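PDB 4A9V: PHOX from Pseudomonas fluorescens, which catalyses the hydrolysis of phosphate monoesters as an alkaline phosphatase, using a cofactor of two oxo-bridged irons and calcium ions held by a beta-propeller. Local coordinates for residues L190-N195 and G247-I252; G268-E273 and V287-D292; E296-F301 and D384-I389. One frame throughout, in Å; residues are numbered along the deposited sequence.

Contact 1: residues L190-N195 and G247-I252; sequences LTCEEN and GWVVEI. With FEO (mu-oxo-diiron), chain S.
An antiparallel strand pair leads here into the diiron site: strand 190-193 lies against strand 249-252 and, just past its end, Glu-194 reaches the metals. Thr-191 and Val-250 make the hydrogen-bonded pair; Val-250 N meets Thr-191 O at 2.8 Å nearly along the C=O axis, and Thr-191 N returns an almost straight bond (170°) to Val-250 O, in the carbonyl plane. Beside this bond Thr-191 CG2, crowded between its own backbone N and carbonyl carbon, touches Val-250 CB at 3.6 Å, while OG1, anti to the backbone N, bonds Asn-88. On the other face Leu-190 CD2 runs alongside Glu-251, 3.8 Å from its CB. In the propeller the two strands lie inside one sheet, flanked by strands 178-183 and 262-264. Past the regular pairing, Glu-193 N still bonds Trp-248 O, and its extended side chain reaches across to the other segment: OE1 takes Trp-248 N at 3.0 Å from above the carboxylate plane and Gly-247 N through a weak, bent bond (128°). OE2 rests against Val-250 CG2 and is paired with Thr-175 and, as a salt bridge, Lys-263. At Gly-247 the positive phi (94°) would jam any CB against the preceding carbonyl O. Glu-194, its chain extended, spans both irons, OE1 at 2.0 Å from FE1 and OE2 at 2.1 Å from FE2.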
loop_
_atom_site.group_PDB
_atom_site.type_symbol
_atom_site.label_atom_id
_atom_site.label_comp_id
_atom_site.label_asym_id
_atom_site.label_seq_id
_atom_site.Cartn_x
_atom_site.Cartn_y
_atom_site.Cartn_z
ATOM N N LEU A 190 6.013 7.557 -5.328
ATOM C CA LEU A 190 5.561 7.815 -3.967
ATOM C C LEU A 190 5.479 6.504 -3.204
ATOM O O LEU A 190 4.908 5.521 -3.693
ATOM C CB LEU A 190 4.184 8.491 -3.978
ATOM C CG LEU A 190 4.072 9.785 -4.793
ATOM C CD1 LEU A 190 2.671 10.371 -4.685
ATOM C CD2 LEU A 190 5.121 10.813 -4.398
ATOM N N THR A 191 6.095 6.491 -2.029
ATOM C CA THR A 191 6.000 5.364 -1.130
ATOM C C THR A 191 5.313 5.800 0.162
ATOM O O THR A 191 5.478 6.928 0.622
ATOM C CB THR A 191 7.378 4.716 -0.860
ATOM O OG1 THR A 191 7.179 3.507 -0.127
ATOM C CG2 THR A 191 8.301 5.625 -0.070
ATOM N N CYS A 192 4.505 4.911 0.722
ATOM C CA CYS A 192 3.559 5.257 1.769
ATOM C C CYS A 192 3.902 4.526 3.060
ATOM O O CYS A 192 3.946 3.298 3.087
ATOM C CB CYS A 192 2.162 4.856 1.321
ATOM S SG CYS A 192 1.540 5.895 -0.007
ATOM N N GLU A 193 4.130 5.278 4.132
ATOM C CA GLU A 193 4.414 4.711 5.448
ATOM C C GLU A 193 3.099 4.413 6.154
ATOM O O GLU A 193 2.309 5.320 6.407
ATOM C CB GLU A 193 5.251 5.703 6.266
ATOM C CG GLU A 193 6.612 5.949 5.645
ATOM C CD GLU A 193 7.379 7.140 6.204
ATOM O OE1 GLU A 193 6.839 7.940 7.003
ATOM O OE2 GLU A 193 8.567 7.272 5.825
ATOM N N GLU A 194 2.865 3.136 6.452
ATOM C CA GLU A 194 1.573 2.679 6.978
ATOM C C GLU A 194 1.683 2.378 8.483
ATOM O O GLU A 194 1.521 3.282 9.292
ATOM C CB GLU A 194 1.041 1.475 6.175
ATOM C CG GLU A 194 -0.338 1.003 6.623
ATOM C CD GLU A 194 -0.718 -0.345 6.054
ATOM O OE1 GLU A 194 0.191 -1.168 5.806
ATOM O OE2 GLU A 194 -1.931 -0.604 5.935
ATOM N N ASN A 195 2.064 1.161 8.865
ATOM C CA ASN A 195 2.049 0.763 10.279
ATOM C C ASN A 195 3.334 1.143 11.012
ATOM O O ASN A 195 3.918 0.357 11.775
ATOM C CB ASN A 195 1.757 -0.724 10.402
ATOM C CG ASN A 195 0.327 -1.049 10.031
ATOM O OD1 ASN A 195 -0.607 -0.450 10.568
ATOM N ND2 ASN A 195 0.148 -1.909 9.044
ATOM N N GLY A 247 5.002 8.152 9.086
ATOM C CA GLY A 247 3.588 8.219 8.729
ATOM C C GLY A 247 3.294 9.186 7.589
ATOM O O GLY A 247 2.191 9.734 7.506
ATOM N N TRP A 248 4.253 9.336 6.678
ATOM C CA TRP A 248 4.149 10.284 5.568
ATOM C C TRP A 248 4.251 9.578 4.242
ATOM O O TRP A 248 4.675 8.417 4.157
ATOM C CB TRP A 248 5.266 11.321 5.678
ATOM C CG TRP A 248 5.295 12.043 7.003
ATOM C CD1 TRP A 248 6.136 11.796 8.080
ATOM C CD2 TRP A 248 4.447 13.160 7.423
ATOM N NE1 TRP A 248 5.869 12.662 9.116
ATOM C CE2 TRP A 248 4.878 13.521 8.764
ATOM C CE3 TRP A 248 3.424 13.884 6.826
ATOM C CZ2 TRP A 248 4.336 14.600 9.435
ATOM C CZ3 TRP A 248 2.852 14.942 7.532
ATOM C CH2 TRP A 248 3.313 15.303 8.801
ATOM N N VAL A 249 3.841 10.281 3.195
ATOM C CA VAL A 249 4.146 9.917 1.823
ATOM C C VAL A 249 5.523 10.474 1.479
ATOM O O VAL A 249 5.819 11.638 1.743
ATOM C CB VAL A 249 3.087 10.486 0.868
ATOM C CG1 VAL A 249 3.411 10.109 -0.568
ATOM C CG2 VAL A 249 1.709 9.967 1.248
ATOM N N VAL A 250 6.360 9.618 0.910
ATOM C CA VAL A 250 7.745 9.947 0.616
ATOM C C VAL A 250 7.971 9.865 -0.893
ATOM O O VAL A 250 7.595 8.887 -1.533
ATOM C CB VAL A 250 8.690 8.963 1.339
ATOM C CG1 VAL A 250 10.140 9.323 1.070
ATOM C CG2 VAL A 250 8.405 8.951 2.829
ATOM N N GLU A 251 8.546 10.917 -1.469
ATOM C CA GLU A 251 8.768 11.011 -2.904
ATOM C C GLU A 251 10.228 10.683 -3.235
ATOM O O GLU A 251 11.165 11.220 -2.627
ATOM C CB GLU A 251 8.406 12.414 -3.397
ATOM C CG GLU A 251 8.453 12.551 -4.910
ATOM C CD GLU A 251 7.903 13.866 -5.438
ATOM O OE1 GLU A 251 7.644 14.784 -4.630
ATOM O OE2 GLU A 251 7.825 14.010 -6.676
ATOM N N ILE A 252 10.389 9.760 -4.180
ATOM C CA ILE A 252 11.677 9.229 -4.613
ATOM C C ILE A 252 11.827 9.423 -6.120
ATOM O O ILE A 252 10.904 9.144 -6.880
ATOM C CB ILE A 252 11.756 7.716 -4.288
ATOM C CG1 ILE A 252 11.758 7.486 -2.771
ATOM C CG2 ILE A 252 12.967 7.058 -4.943
ATOM C CD1 ILE A 252 11.384 6.077 -2.349
HETATM FE FE1 FEO S . 0.300 -2.612 4.367
HETATM FE FE2 FEO S . -3.067 -1.848 4.739
HETATM O O FEO S . -1.608 -2.977 4.173
HETATM O O HOH W 1 0.486 -4.221 2.938
HETATM O O HOH W 2 0.001 -4.187 5.973
#

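Contact 2: residues G268-E273 and V287-D292; sequences GRFKHE and VYMGDD. With CA (calcium ion), chain Q; FEO (mu-oxo-diiron), chain S.
Residues 270-273 run roughly at right angles to residues 289-292, with a single backbone bridge at His-272 and Asp-291. In this part of the propeller Lys-271 centres an inverse gamma turn; its O receives Asp-292 N (3.0 Å, in the carbonyl plane), and Glu-273 N bonds Gly-290 O. Asp-291 turns back, CG anti to its backbone N, so that OD1 takes Lys-271 N at 2.9 Å from above the carboxylate plane and CB lies 3.5 Å from Phe-270 CD1; OD2 pairs with Arg-372. An alanine here removes that carboxylate and would probably loosen the turn and deprive Arg-372 of a salt bridge. Phe-270 has Met-289 CB and Gly-290 O at its ring edge, and His-272 CE1 over one face near the rim. The imidazole is held by NE2, which bonds Gly-268 O at 2.7 Å, and by ND1, which shares water 3 with Gly-290 O; Met-289 SD meets its edge. Both segments end in iron ligands: Asp-292 OD2 binds FE2 at 2.0 Å, OD1 salt-bridged to Arg-385. Glu-273, bent at chi2 (93°), binds FE2 through OE1 and the calcium of chain Q through OE2, at 2.3 Å.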
loop_
_atom_site.group_PDB
_atom_site.type_symbol
_atom_site.label_atom_id
_atom_site.label_comp_id
_atom_site.label_asym_id
_atom_site.label_seq_id
_atom_site.Cartn_x
_atom_site.Cartn_y
_atom_site.Cartn_z
ATOM N N GLY A 268 -0.205 14.976 4.617
ATOM C CA GLY A 268 -0.755 14.554 5.902
ATOM C C GLY A 268 -0.084 13.322 6.487
ATOM O O GLY A 268 0.537 12.536 5.760
ATOM N N ARG A 269 -0.215 13.166 7.801
ATOM C CA ARG A 269 0.368 12.044 8.528
ATOM C C ARG A 269 -0.736 11.113 9.012
ATOM O O ARG A 269 -1.667 11.546 9.698
ATOM C CB ARG A 269 1.181 12.553 9.726
ATOM C CG ARG A 269 1.699 11.449 10.627
ATOM C CD ARG A 269 2.710 12.001 11.610
ATOM N NE ARG A 269 2.988 11.078 12.704
ATOM C CZ ARG A 269 2.275 10.991 13.820
ATOM N NH1 ARG A 269 1.203 11.745 14.003
ATOM N NH2 ARG A 269 2.600 10.089 14.731
ATOM N N PHE A 270 -0.636 9.845 8.630
ATOM C CA PHE A 270 -1.575 8.793 9.000
ATOM C C PHE A 270 -0.986 7.480 8.470
ATOM O O PHE A 270 0.188 7.447 8.095
ATOM C CB PHE A 270 -3.031 9.077 8.523
ATOM C CG PHE A 270 -3.169 9.464 7.065
ATOM C CD1 PHE A 270 -3.375 8.498 6.090
ATOM C CD2 PHE A 270 -3.334 10.796 6.709
ATOM C CE1 PHE A 270 -3.645 8.854 4.783
ATOM C CE2 PHE A 270 -3.605 11.157 5.409
ATOM C CZ PHE A 270 -3.791 10.188 4.451
ATOM N N LYS A 271 -1.729 6.385 8.573
ATOM C CA LYS A 271 -1.200 5.086 8.184
ATOM C C LYS A 271 -1.493 4.847 6.697
ATOM O O LYS A 271 -2.477 4.209 6.317
ATOM C CB LYS A 271 -1.735 3.993 9.111
ATOM C CG LYS A 271 -1.312 4.254 10.539
ATOM C CD LYS A 271 -1.656 3.153 11.521
ATOM C CE LYS A 271 -1.346 3.624 12.932
ATOM N NZ LYS A 271 -1.722 2.630 13.971
ATOM N N HIS A 272 -0.691 5.507 5.866
ATOM C CA HIS A 272 -0.935 5.573 4.428
ATOM C C HIS A 272 -0.827 4.213 3.786
ATOM O O HIS A 272 0.215 3.567 3.889
ATOM C CB HIS A 272 0.111 6.468 3.774
ATOM C CG HIS A 272 -0.031 7.927 4.097
ATOM N ND1 HIS A 272 -0.792 8.757 3.347
ATOM C CD2 HIS A 272 0.570 8.712 5.065
ATOM C CE1 HIS A 272 -0.691 10.004 3.825
ATOM N NE2 HIS A 272 0.135 9.981 4.873
ATOM N N GLU A 273 -1.826 3.843 2.986
ATOM C CA GLU A 273 -1.749 2.630 2.174
ATOM C C GLU A 273 -1.106 2.939 0.821
ATOM O O GLU A 273 0.041 2.572 0.581
ATOM C CB GLU A 273 -3.118 1.995 1.992
ATOM C CG GLU A 273 -3.042 0.674 1.238
ATOM C CD GLU A 273 -2.939 -0.539 2.140
ATOM O OE1 GLU A 273 -3.221 -0.395 3.357
ATOM O OE2 GLU A 273 -2.615 -1.635 1.612
ATOM N N VAL A 287 -4.066 13.577 -5.426
ATOM C CA VAL A 287 -3.596 12.331 -4.826
ATOM C C VAL A 287 -4.644 11.817 -3.841
ATOM O O VAL A 287 -4.891 12.446 -2.814
ATOM C CB VAL A 287 -2.253 12.516 -4.090
ATOM C CG1 VAL A 287 -1.719 11.162 -3.650
ATOM C CG2 VAL A 287 -1.245 13.266 -4.952
ATOM N N TYR A 288 -5.315 10.721 -4.185
ATOM C CA TYR A 288 -6.271 10.081 -3.270
ATOM C C TYR A 288 -5.537 9.087 -2.369
ATOM O O TYR A 288 -4.659 8.355 -2.833
ATOM C CB TYR A 288 -7.365 9.342 -4.054
ATOM C CG TYR A 288 -8.251 10.232 -4.893
ATOM C CD1 TYR A 288 -9.284 10.948 -4.317
ATOM C CD2 TYR A 288 -8.117 10.275 -6.272
ATOM C CE1 TYR A 288 -10.136 11.719 -5.088
ATOM C CE2 TYR A 288 -8.959 11.046 -7.056
ATOM C CZ TYR A 288 -9.987 11.750 -6.459
ATOM O OH TYR A 288 -10.846 12.520 -7.214
ATOM N N MET A 289 -5.888 9.061 -1.084
ATOM C CA MET A 289 -5.120 8.333 -0.079
ATOM C C MET A 289 -6.034 7.707 0.969
ATOM O O MET A 289 -6.801 8.411 1.622
ATOM C CB MET A 289 -4.162 9.287 0.633
ATOM C CG MET A 289 -3.071 9.838 -0.260
ATOM S SD MET A 289 -2.047 11.073 0.564
ATOM C CE MET A 289 -3.194 12.451 0.638
ATOM N N GLY A 290 -5.803 6.434 1.272
ATOM C CA GLY A 290 -6.491 5.759 2.364
ATOM C C GLY A 290 -5.622 5.664 3.607
ATOM O O GLY A 290 -4.396 5.574 3.516
ATOM N N ASP A 291 -6.276 5.669 4.770
ATOM C CA ASP A 291 -5.661 5.432 6.080
ATOM C C ASP A 291 -6.136 4.075 6.592
ATOM O O ASP A 291 -7.304 3.928 6.950
ATOM C CB ASP A 291 -6.116 6.547 7.037
ATOM C CG ASP A 291 -5.463 6.489 8.390
ATOM O OD1 ASP A 291 -4.540 5.672 8.604
ATOM O OD2 ASP A 291 -5.837 7.327 9.246
ATOM N N ASP A 292 -5.274 3.059 6.530
ATOM C CA ASP A 292 -5.720 1.697 6.815
ATOM C C ASP A 292 -5.734 1.415 8.310
ATOM O O ASP A 292 -4.783 0.892 8.888
ATOM C CB ASP A 292 -4.887 0.657 6.075
ATOM C CG ASP A 292 -5.324 -0.753 6.394
ATOM O OD1 ASP A 292 -6.376 -0.914 7.048
ATOM O OD2 ASP A 292 -4.626 -1.703 5.981
HETATM CA CA CA Q . -2.149 -3.873 1.956
HETATM FE FE1 FEO S . 0.300 -2.612 4.367
HETATM FE FE2 FEO S . -3.067 -1.848 4.739
HETATM O O FEO S . -1.608 -2.977 4.173
HETATM O O HOH W 3 -2.379 6.925 1.833
HETATM O O HOH W 1 0.486 -4.221 2.938
HETATM O O HOH W 4 -0.385 -2.975 0.407
HETATM O O HOH W 5 -1.389 -5.758 0.518
HETATM O O HOH W 6 -1.962 -5.772 3.763
HETATM O O HOH W 2 0.001 -4.187 5.973
#

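Contact 3: residues E296-F301 and D384-I389; sequences EFIYKF and DRPEWI. With CA (calcium ion), chain R; CA (calcium ion), chain Q; FEO (mu-oxo-diiron), chain S.
Three flat groups here meet their partners at their edges: the Phe-297 ring has Tyr-299 OH in its plane, the Arg-385 guanidinium has water 7, and the Trp-388 indole has both water 4 and the calcium of chain Q. Trp-388 NE1 donates to water 4 at 2.9 Å, and that water is a ligand of the same calcium, so the indole is a second-shell partner of the ion. In one of its two conformers, Arg-385 donates weakly from NH2 to water 7 at 3.1 Å. Water 7 is in turn a ligand of the calcium of chain R. Between the two segments themselves the touch is apolar. The pyrrolidine ring of Pro-386 points at the other backbone, CG sitting 3.7 Å from Ile-298 CG1 and 3.8 Å from Phe-297 O. Further along both strands, Ile-298 CG2 and Ile-389 CD1 approach obliquely at 4.2 Å, both side chains also touching Cys-400. In the propeller, both strands belong to one antiparallel sheet, 386-391 at its end, paired with strand 398-402, and 296-303 well inside it, between strands 284-290 and 322-329; they are not neighbours there and meet through side chains. While Pro-386 and Ile-389 turn to the other segment, Glu-387 binds the metals and Trp-388 reaches only a calcium-bound water, the backbone being kinked at Glu-387 (psi -120°). Glu-387 OE2 serves three ions at once, FE2 at 2.2 Å, the calcium of chain Q at 2.8 Å and that of chain R; OE1 binds the chain R calcium as well, at 2.5 Å. So many cations would probably keep this carboxylate ionised. Asp-479 and Asp-494 add further calcium ligands.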
loop_
_atom_site.group_PDB
_atom_site.type_symbol
_atom_site.label_atom_id
_atom_site.label_comp_id
_atom_site.label_asym_id
_atom_site.label_seq_id
_atom_site.Cartn_x
_atom_site.Cartn_y
_atom_site.Cartn_z
ATOM N N GLU A 296 -11.059 4.555 10.321
ATOM C CA GLU A 296 -10.348 5.755 9.866
ATOM C C GLU A 296 -10.805 6.150 8.450
ATOM O O GLU A 296 -11.852 5.690 7.975
ATOM C CB GLU A 296 -8.832 5.566 9.974
ATOM C CG GLU A 296 -8.333 5.471 11.411
ATOM C CD GLU A 296 -8.410 6.759 12.226
ATOM O OE1 GLU A 296 -8.721 7.850 11.702
ATOM O OE2 GLU A 296 -8.068 6.684 13.423
ATOM N N PHE A 297 -10.131 7.132 7.852
ATOM C CA PHE A 297 -10.727 7.936 6.797
ATOM C C PHE A 297 -10.042 7.794 5.433
ATOM O O PHE A 297 -8.954 7.215 5.296
ATOM C CB PHE A 297 -10.736 9.408 7.204
ATOM C CG PHE A 297 -11.301 9.658 8.581
ATOM C CD1 PHE A 297 -12.531 9.134 8.942
ATOM C CD2 PHE A 297 -10.625 10.457 9.497
ATOM C CE1 PHE A 297 -13.089 9.427 10.172
ATOM C CE2 PHE A 297 -11.163 10.714 10.749
ATOM C CZ PHE A 297 -12.390 10.183 11.090
ATOM N N ILE A 298 -10.701 8.365 4.424
ATOM C CA ILE A 298 -10.167 8.524 3.072
ATOM C C ILE A 298 -9.908 10.007 2.813
ATOM O O ILE A 298 -10.744 10.858 3.113
ATOM C CB ILE A 298 -11.163 7.969 2.033
ATOM C CG1 ILE A 298 -11.336 6.459 2.225
ATOM C CG2 ILE A 298 -10.700 8.288 0.616
ATOM C CD1 ILE A 298 -12.518 5.870 1.487
ATOM N N TYR A 299 -8.739 10.291 2.243
ATOM C CA TYR A 299 -8.226 11.648 2.057
ATOM C C TYR A 299 -7.953 11.943 0.576
ATOM O O TYR A 299 -7.850 11.039 -0.257
ATOM C CB TYR A 299 -6.932 11.855 2.858
ATOM C CG TYR A 299 -7.085 11.704 4.354
ATOM C CD1 TYR A 299 -7.117 10.445 4.950
ATOM C CD2 TYR A 299 -7.100 12.817 5.186
ATOM C CE1 TYR A 299 -7.219 10.308 6.325
ATOM C CE2 TYR A 299 -7.170 12.684 6.561
ATOM C CZ TYR A 299 -7.238 11.435 7.124
ATOM O OH TYR A 299 -7.308 11.343 8.495
ATOM N N LYS A 300 -7.777 13.223 0.267
ATOM C CA LYS A 300 -7.516 13.695 -1.093
ATOM C C LYS A 300 -6.672 14.961 -0.999
ATOM O O LYS A 300 -7.077 15.928 -0.364
ATOM C CB LYS A 300 -8.840 13.998 -1.793
ATOM C CG LYS A 300 -8.736 14.615 -3.172
ATOM C CD LYS A 300 -10.104 15.159 -3.566
ATOM C CE LYS A 300 -10.151 15.722 -4.976
ATOM N NZ LYS A 300 -11.484 16.329 -5.244
ATOM N N PHE A 301 -5.530 14.966 -1.669
ATOM C CA PHE A 301 -4.701 16.159 -1.765
ATOM C C PHE A 301 -4.818 16.728 -3.170
ATOM O O PHE A 301 -4.782 15.987 -4.152
ATOM C CB PHE A 301 -3.240 15.809 -1.480
ATOM C CG PHE A 301 -2.297 16.969 -1.653
ATOM C CD1 PHE A 301 -2.160 17.929 -0.663
ATOM C CD2 PHE A 301 -1.567 17.111 -2.821
ATOM C CE1 PHE A 301 -1.325 19.016 -0.848
ATOM C CE2 PHE A 301 -0.695 18.169 -2.985
ATOM C CZ PHE A 301 -0.572 19.125 -1.995
ATOM N N ASP A 384 -14.402 1.229 6.797
ATOM C CA ASP A 384 -13.946 -0.149 7.008
ATOM C C ASP A 384 -12.566 -0.394 6.362
ATOM O O ASP A 384 -12.453 -1.102 5.359
ATOM C CB ASP A 384 -14.948 -1.149 6.407
ATOM C CG ASP A 384 -16.267 -1.242 7.159
ATOM O OD1 ASP A 384 -16.403 -0.643 8.248
ATOM O OD2 ASP A 384 -17.138 -1.989 6.648
ATOM N N ARG A 385 -11.521 0.145 6.982
ATOM C CA ARG A 385 -10.134 -0.105 6.572
ATOM C C ARG A 385 -9.889 0.162 5.094
ATOM O O ARG A 385 -9.622 -0.756 4.310
ATOM C CB ARG A 385 -9.697 -1.521 6.923
ATOM C CG ARG A 385 -9.653 -1.796 8.412
ATOM C CD ARG A 385 -9.027 -3.148 8.673
ATOM N NE ARG A 385 -7.659 -3.170 8.181
ATOM C CZ ARG A 385 -7.013 -4.269 7.822
ATOM N NH1 ARG A 385 -7.496 -5.453 8.172
ATOM N NH2 ARG A 385 -5.818 -4.179 7.252
ATOM N N PRO A 386 -9.853 1.443 4.715
ATOM C CA PRO A 386 -9.415 1.791 3.370
ATOM C C PRO A 386 -8.011 1.293 3.088
ATOM O O PRO A 386 -7.087 1.573 3.855
ATOM C CB PRO A 386 -9.453 3.325 3.366
ATOM C CG PRO A 386 -10.277 3.717 4.541
ATOM C CD PRO A 386 -10.106 2.630 5.548
ATOM N N GLU A 387 -7.859 0.550 2.000
ATOM C CA GLU A 387 -6.534 0.194 1.521
ATOM C C GLU A 387 -6.304 0.862 0.165
ATOM O O GLU A 387 -6.295 2.090 0.107
ATOM C CB GLU A 387 -6.284 -1.316 1.604
ATOM C CG GLU A 387 -6.170 -1.762 3.062
ATOM C CD GLU A 387 -5.526 -3.128 3.245
ATOM O OE1 GLU A 387 -6.241 -4.135 3.060
ATOM O OE2 GLU A 387 -4.323 -3.212 3.611
ATOM N N TRP A 388 -6.070 0.121 -0.910
ATOM C CA TRP A 388 -5.630 0.776 -2.143
ATOM C C TRP A 388 -6.742 1.530 -2.838
ATOM O O TRP A 388 -7.896 1.096 -2.876
ATOM C CB TRP A 388 -5.063 -0.234 -3.129
ATOM C CG TRP A 388 -3.758 -0.845 -2.716
ATOM C CD1 TRP A 388 -3.431 -1.432 -1.502
ATOM C CD2 TRP A 388 -2.668 -1.191 -3.615
ATOM N NE1 TRP A 388 -2.225 -2.073 -1.588
ATOM C CE2 TRP A 388 -1.744 -2.006 -2.847
ATOM C CE3 TRP A 388 -2.429 -0.997 -4.968
ATOM C CZ2 TRP A 388 -0.607 -2.556 -3.414
ATOM C CZ3 TRP A 388 -1.293 -1.583 -5.532
ATOM C CH2 TRP A 388 -0.412 -2.347 -4.772
ATOM N N ILE A 389 -6.340 2.605 -3.516
ATOM C CA ILE A 389 -7.206 3.395 -4.382
ATOM C C ILE A 389 -6.606 3.423 -5.783
ATOM O O ILE A 389 -5.382 3.555 -5.941
ATOM C CB ILE A 389 -7.353 4.829 -3.827
ATOM C CG1 ILE A 389 -7.968 4.780 -2.426
ATOM C CG2 ILE A 389 -8.205 5.680 -4.759
ATOM C CD1 ILE A 389 -7.965 6.104 -1.689
HETATM CA CA CA R . -4.527 -5.711 4.056
HETATM CA CA CA Q . -2.149 -3.873 1.956
HETATM FE FE1 FEO S . 0.300 -2.612 4.367
HETATM FE FE2 FEO S . -3.067 -1.848 4.739
HETATM O O FEO S . -1.608 -2.977 4.173
HETATM O O HOH W 7 -3.245 -5.373 6.050
HETATM O O HOH W 4 -0.385 -2.975 0.407
HETATM O O HOH W 1 0.486 -4.221 2.938
HETATM O O HOH W 5 -1.389 -5.758 0.518
HETATM O O HOH W 6 -1.962 -5.772 3.763
#

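How the contacts relate
From the N terminus the contacts come in series, none enclosing or crossing another. Contact 1 closes the long loop between residues 195 and 247, which includes helix 211-216; contact 2 then closes a short one containing strand 276-279; contact 3 closes a third, with strands 322-329 and 340-347 and helices 364-369 and 371-377. Gly-247 O packs on His-272 CD2, joining contacts 1 and 2. Segments 287-292 and 296-301 lie on neighbouring strands, with a probable hydrogen bond from Tyr-299 N to Met-289 O (2.8 Å). All three reach the diiron group, where the six-strand sheet of contact 1 meets the sheet shared by contacts 2 and 3; these two also share the calcium of chain Q.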